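Local coordinates for protein 303aa long hypothetical esterase (Sulfolobus tokodaii, PDB 3AIN) that probably hydrolyses carboxylic esters, as a thermostable carboxylesterase related to hormone-sensitive lipase, at residues 66-78 with 141-153. The protein carries 1 engineered substitution. Numbering follows the deposited sequence.
Sequences EDITIPGSETNIK and VVDSFDALKWVYN
Asp146 reaches from helix 141-153 into the turn of the beta hairpin, and its OD2 takes two bonds from Ser73. The hydroxyl comes in on the syn lone pair, with Ser73 OG 2.6 Å from Asp146 OD2; the amide, Ser73 N, meets the same oxygen from above the carboxylate plane at 2.9 Å. With chi1 at 66°, OG lies between the backbone N and the carbonyl carbon, which brings it to the oxygen that the amide already grips. Trp150 lies with one indole face against the end of strand 66-71. Ile70 CG1 stands over the six-membered ring, 4.1 Å from its centroid, and Pro71 CD over the five-membered ring, 3.9 Å from that centroid, while Ile68 CD1 approaches Trp150 CZ3 obliquely. Replacing Trp150 by an alanine would probably open a gap beside Ile70 and Pro71 and strip Ile68 of its aromatic neighbour. Between the two sites, Ile70 CD1 packs on Ala147 CB at 3.9 Å, and Ile77 CD1 rests on the helix backbone at Asp143.

Further out, Lys149 NZ pairs with Asp146 OD1, and a water accepts from Glu74 N and donates to Asp143 OD1 and Asp146 OD2. Arg130 bridges Glu74 and Asp143, which probably eases the closeness of these two acids. The hairpin forms one border of the alpha/beta hydrolase sheet, and the helix's Leu148 and Val151 pack on strand 92-96. The contact joins the outermost strand and its hairpin partner to a flanking helix by polar bonds at the turn and CH-pi packing along the strand, with Asp146 probably kept ionised by its donors and Lys149.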
loop_
_atom_site.group_PDB
_atom_site.type_symbol
_atom_site.label_atom_id
_atom_site.label_comp_id
_atom_site.label_asym_id
_atom_site.label_seq_id
_atom_site.Cartn_x
_atom_site.Cartn_y
_atom_site.Cartn_z
ATOM N N GLU A 66 -5.420 20.160 20.447
ATOM C CA GLU A 66 -5.450 20.383 21.893
ATOM C C GLU A 66 -4.304 19.604 22.542
ATOM O O GLU A 66 -4.168 18.408 22.300
ATOM C CB GLU A 66 -6.778 19.844 22.438
ATOM C CG GLU A 66 -7.370 20.653 23.545
ATOM C CD GLU A 66 -8.707 20.106 23.972
ATOM O OE1 GLU A 66 -9.378 19.460 23.125
ATOM O OE2 GLU A 66 -9.001 20.177 25.187
ATOM N N ASP A 67 -3.604 20.223 23.486
ATOM C CA ASP A 67 -2.653 19.489 24.314
ATOM C C ASP A 67 -3.325 19.080 25.621
ATOM O O ASP A 67 -4.000 19.891 26.258
ATOM C CB ASP A 67 -1.410 20.327 24.594
ATOM C CG ASP A 67 -0.436 20.328 23.424
ATOM O OD1 ASP A 67 -0.654 19.523 22.507
ATOM O OD2 ASP A 67 0.632 20.963 23.515
ATOM N N ILE A 68 -3.251 17.796 25.951
ATOM C CA ILE A 68 -3.913 17.292 27.158
ATOM C C ILE A 68 -2.904 16.565 28.054
ATOM O O ILE A 68 -1.756 16.334 27.664
ATOM C CB ILE A 68 -5.073 16.311 26.847
ATOM C CG1 ILE A 68 -4.535 15.036 26.202
ATOM C CG2 ILE A 68 -6.172 16.978 26.010
ATOM C CD1 ILE A 68 -5.577 13.922 26.046
ATOM N N THR A 69 -3.291 16.363 29.307
ATOM C CA THR A 69 -2.505 15.538 30.230
ATOM C C THR A 69 -3.321 14.321 30.658
ATOM O O THR A 69 -4.487 14.440 31.095
ATOM C CB THR A 69 -2.117 16.338 31.499
ATOM O OG1 THR A 69 -1.306 17.467 31.124
ATOM C CG2 THR A 69 -1.313 15.464 32.448
ATOM N N ILE A 70 -2.756 13.140 30.425
ATOM C CA ILE A 70 -3.423 11.894 30.763
ATOM C C ILE A 70 -2.856 11.361 32.077
ATOM O O ILE A 70 -1.640 11.361 32.282
ATOM C CB ILE A 70 -3.200 10.821 29.654
ATOM C CG1 ILE A 70 -3.925 11.236 28.368
ATOM C CG2 ILE A 70 -3.686 9.441 30.127
ATOM C CD1 ILE A 70 -3.592 10.312 27.183
ATOM N N PRO A 71 -3.742 11.091 33.043
ATOM C CA PRO A 71 -3.270 10.659 34.366
ATOM C C PRO A 71 -2.861 9.188 34.331
ATOM O O PRO A 71 -3.721 8.303 34.372
ATOM C CB PRO A 71 -4.506 10.852 35.261
ATOM C CG PRO A 71 -5.675 10.773 34.329
ATOM C CD PRO A 71 -5.201 11.295 32.991
ATOM N N GLY A 72 -1.564 8.936 34.288
ATOM C CA GLY A 72 -1.069 7.565 34.196
ATOM C C GLY A 72 -0.845 6.947 35.561
ATOM O O GLY A 72 -0.924 7.625 36.589
ATOM N N SER A 73 -0.568 5.648 35.567
ATOM C CA SER A 73 -0.307 4.926 36.808
ATOM C C SER A 73 1.005 5.336 37.456
ATOM O O SER A 73 1.149 5.295 38.686
ATOM C CB SER A 73 -0.348 3.420 36.547
ATOM O OG SER A 73 0.720 3.023 35.688
ATOM N N GLU A 74 1.945 5.798 36.650
ATOM C CA GLU A 74 3.264 6.164 37.153
ATOM C C GLU A 74 3.665 7.617 36.931
ATOM O O GLU A 74 4.694 8.080 37.441
ATOM C CB GLU A 74 4.329 5.220 36.584
ATOM C CG GLU A 74 4.130 3.772 37.010
ATOM C CD GLU A 74 5.178 2.834 36.432
ATOM O OE1 GLU A 74 6.076 3.298 35.697
ATOM O OE2 GLU A 74 5.179 1.654 36.827
ATOM N N THR A 75 2.932 8.307 36.070
ATOM C CA THR A 75 3.304 9.663 35.682
ATOM C C THR A 75 2.110 10.321 34.997
ATOM O O THR A 75 1.119 9.663 34.664
ATOM C CB THR A 75 4.510 9.661 34.724
ATOM O OG1 THR A 75 5.030 10.982 34.597
ATOM C CG2 THR A 75 4.079 9.156 33.344
ATOM N N ASN A 76 2.160 11.638 34.882
ATOM C CA ASN A 76 1.175 12.335 34.078
ATOM C C ASN A 76 1.732 12.413 32.655
ATOM O O ASN A 76 2.857 12.849 32.448
ATOM C CB ASN A 76 0.950 13.753 34.629
ATOM C CG ASN A 76 0.157 13.752 35.926
ATOM O OD1 ASN A 76 -0.760 12.955 36.102
ATOM N ND2 ASN A 76 0.466 14.693 36.809
ATOM N N ILE A 77 0.955 11.928 31.698
ATOM C CA ILE A 77 1.466 11.670 30.343
ATOM C C ILE A 77 0.923 12.769 29.432
ATOM O O ILE A 77 -0.277 12.853 29.214
ATOM C CB ILE A 77 0.942 10.319 29.851
ATOM C CG1 ILE A 77 1.399 9.216 30.813
ATOM C CG2 ILE A 77 1.388 10.031 28.398
ATOM C CD1 ILE A 77 0.540 7.979 30.719
ATOM N N LYS A 78 1.810 13.582 28.881
ATOM C CA LYS A 78 1.376 14.597 27.903
ATOM C C LYS A 78 0.880 13.901 26.630
ATOM O O LYS A 78 1.465 12.914 26.182
ATOM C CB LYS A 78 2.522 15.545 27.565
ATOM C CG LYS A 78 2.070 16.760 26.745
ATOM C CD LYS A 78 3.190 17.794 26.573
ATOM C CE LYS A 78 2.884 18.700 25.385
ATOM N NZ LYS A 78 3.443 20.063 25.555
ATOM N N VAL A 141 6.256 1.308 27.919
ATOM C CA VAL A 141 5.119 0.411 27.768
ATOM C C VAL A 141 3.999 0.770 28.745
ATOM O O VAL A 141 2.809 0.774 28.382
ATOM C CB VAL A 141 5.562 -1.043 28.010
ATOM C CG1 VAL A 141 4.359 -1.989 27.994
ATOM C CG2 VAL A 141 6.573 -1.431 26.951
ATOM N N VAL A 142 4.378 1.011 29.997
ATOM C CA VAL A 142 3.381 1.385 30.996
ATOM C C VAL A 142 2.625 2.643 30.539
ATOM O O VAL A 142 1.400 2.682 30.578
ATOM C CB VAL A 142 4.035 1.634 32.373
ATOM C CG1 VAL A 142 3.016 2.266 33.347
ATOM C CG2 VAL A 142 4.573 0.324 32.963
ATOM N N ASP A 143 3.368 3.691 30.162
ATOM C CA ASP A 143 2.736 4.909 29.663
ATOM C C ASP A 143 1.879 4.669 28.421
ATOM O O ASP A 143 0.802 5.249 28.271
ATOM C CB ASP A 143 3.776 5.985 29.350
ATOM C CG ASP A 143 4.454 6.516 30.586
ATOM O OD1 ASP A 143 4.121 6.064 31.697
ATOM O OD2 ASP A 143 5.377 7.339 30.427
ATOM N N SER A 144 2.397 3.895 27.473
ATOM C CA SER A 144 1.638 3.661 26.241
ATOM C C SER A 144 0.320 2.963 26.487
ATOM O O SER A 144 -0.706 3.344 25.914
ATOM C CB SER A 144 2.493 2.906 25.211
ATOM O OG SER A 144 3.649 3.689 24.870
ATOM N N PHE A 145 0.325 1.979 27.390
ATOM C CA PHE A 145 -0.900 1.238 27.688
ATOM C C PHE A 145 -1.830 2.129 28.526
ATOM O O PHE A 145 -3.029 2.146 28.307
ATOM C CB PHE A 145 -0.578 -0.037 28.474
ATOM C CG PHE A 145 -1.780 -0.849 28.798
ATOM C CD1 PHE A 145 -2.611 -1.280 27.776
ATOM C CD2 PHE A 145 -2.287 -0.822 30.084
ATOM C CE1 PHE A 145 -3.815 -1.925 28.064
ATOM C CE2 PHE A 145 -3.452 -1.523 30.392
ATOM C CZ PHE A 145 -4.239 -2.027 29.373
ATOM N N ASP A 146 -1.265 2.830 29.497
ATOM C CA ASP A 146 -2.085 3.702 30.369
ATOM C C ASP A 146 -2.790 4.747 29.497
ATOM O O ASP A 146 -3.972 5.043 29.703
ATOM C CB ASP A 146 -1.214 4.431 31.403
ATOM C CG ASP A 146 -0.771 3.527 32.556
ATOM O OD1 ASP A 146 -1.231 2.363 32.636
ATOM O OD2 ASP A 146 0.068 3.974 33.349
ATOM N N ALA A 147 -2.065 5.323 28.535
ATOM C CA ALA A 147 -2.697 6.279 27.599
ATOM C C ALA A 147 -3.801 5.637 26.776
ATOM O O ALA A 147 -4.871 6.233 26.594
ATOM C CB ALA A 147 -1.615 6.936 26.675
ATOM N N LEU A 148 -3.571 4.444 26.245
ATOM C CA LEU A 148 -4.610 3.810 25.467
ATOM C C LEU A 148 -5.865 3.552 26.296
ATOM O O LEU A 148 -6.897 3.810 25.900
ATOM C CB LEU A 148 -4.114 2.510 24.867
ATOM C CG LEU A 148 -5.039 1.666 24.014
ATOM C CD1 LEU A 148 -5.961 1.001 24.906
ATOM C CD2 LEU A 148 -5.792 2.461 23.029
ATOM N N LYS A 149 -5.676 2.995 27.463
ATOM C CA LYS A 149 -6.793 2.667 28.321
ATOM C C LYS A 149 -7.575 3.924 28.678
ATOM O O LYS A 149 -8.721 3.925 28.655
ATOM C CB LYS A 149 -6.321 1.959 29.584
ATOM C CG LYS A 149 -7.373 1.648 30.605
ATOM C CD LYS A 149 -6.728 0.897 31.795
ATOM C CE LYS A 149 -5.829 1.777 32.728
ATOM N NZ LYS A 149 -4.279 1.683 32.754
ATOM N N TRP A 150 -6.878 4.983 29.022
ATOM C CA TRP A 150 -7.559 6.229 29.279
ATOM C C TRP A 150 -8.317 6.717 28.046
ATOM O O TRP A 150 -9.429 7.152 28.137
ATOM C CB TRP A 150 -6.585 7.300 29.791
ATOM C CG TRP A 150 -7.230 8.603 30.186
ATOM C CD1 TRP A 150 -7.645 8.964 31.426
ATOM C CD2 TRP A 150 -7.518 9.712 29.338
ATOM N NE1 TRP A 150 -8.178 10.223 31.404
ATOM C CE2 TRP A 150 -8.130 10.692 30.127
ATOM C CE3 TRP A 150 -7.380 9.947 27.988
ATOM C CZ2 TRP A 150 -8.542 11.877 29.608
ATOM C CZ3 TRP A 150 -7.785 11.121 27.490
ATOM C CH2 TRP A 150 -8.343 12.085 28.292
ATOM N N VAL A 151 -7.675 6.668 26.880
ATOM C CA VAL A 151 -8.407 7.101 25.690
ATOM C C VAL A 151 -9.657 6.250 25.436
ATOM O O VAL A 151 -10.715 6.770 25.085
ATOM C CB VAL A 151 -7.505 7.142 24.414
ATOM C CG1 VAL A 151 -8.356 7.421 23.182
ATOM C CG2 VAL A 151 -6.474 8.253 24.568
ATOM N N TYR A 152 -9.533 4.932 25.612
ATOM C CA TYR A 152 -10.636 4.020 25.360
ATOM C C TYR A 152 -11.790 4.372 26.313
ATOM O O TYR A 152 -12.956 4.307 25.938
ATOM C CB TYR A 152 -10.183 2.583 25.645
ATOM C CG TYR A 152 -11.213 1.514 25.348
ATOM C CD1 TYR A 152 -11.424 1.062 24.047
ATOM C CD2 TYR A 152 -11.846 0.847 26.384
ATOM C CE1 TYR A 152 -12.303 0.017 23.783
ATOM C CE2 TYR A 152 -12.740 -0.185 26.129
ATOM C CZ TYR A 152 -12.926 -0.622 24.840
ATOM O OH TYR A 152 -13.770 -1.685 24.606
ATOM N N ASN A 153 -11.425 4.687 27.543
ATOM C CA ASN A 153 -12.417 4.938 28.587
ATOM C C ASN A 153 -12.946 6.376 28.568
ATOM O O ASN A 153 -13.858 6.704 29.331
ATOM C CB ASN A 153 -11.821 4.610 29.956
ATOM C CG ASN A 153 -11.792 3.111 30.233
ATOM O OD1 ASN A 153 -12.476 2.332 29.567
ATOM N ND2 ASN A 153 -11.063 2.718 31.273
HETATM O O HOH W 1 2.045 5.988 33.678
#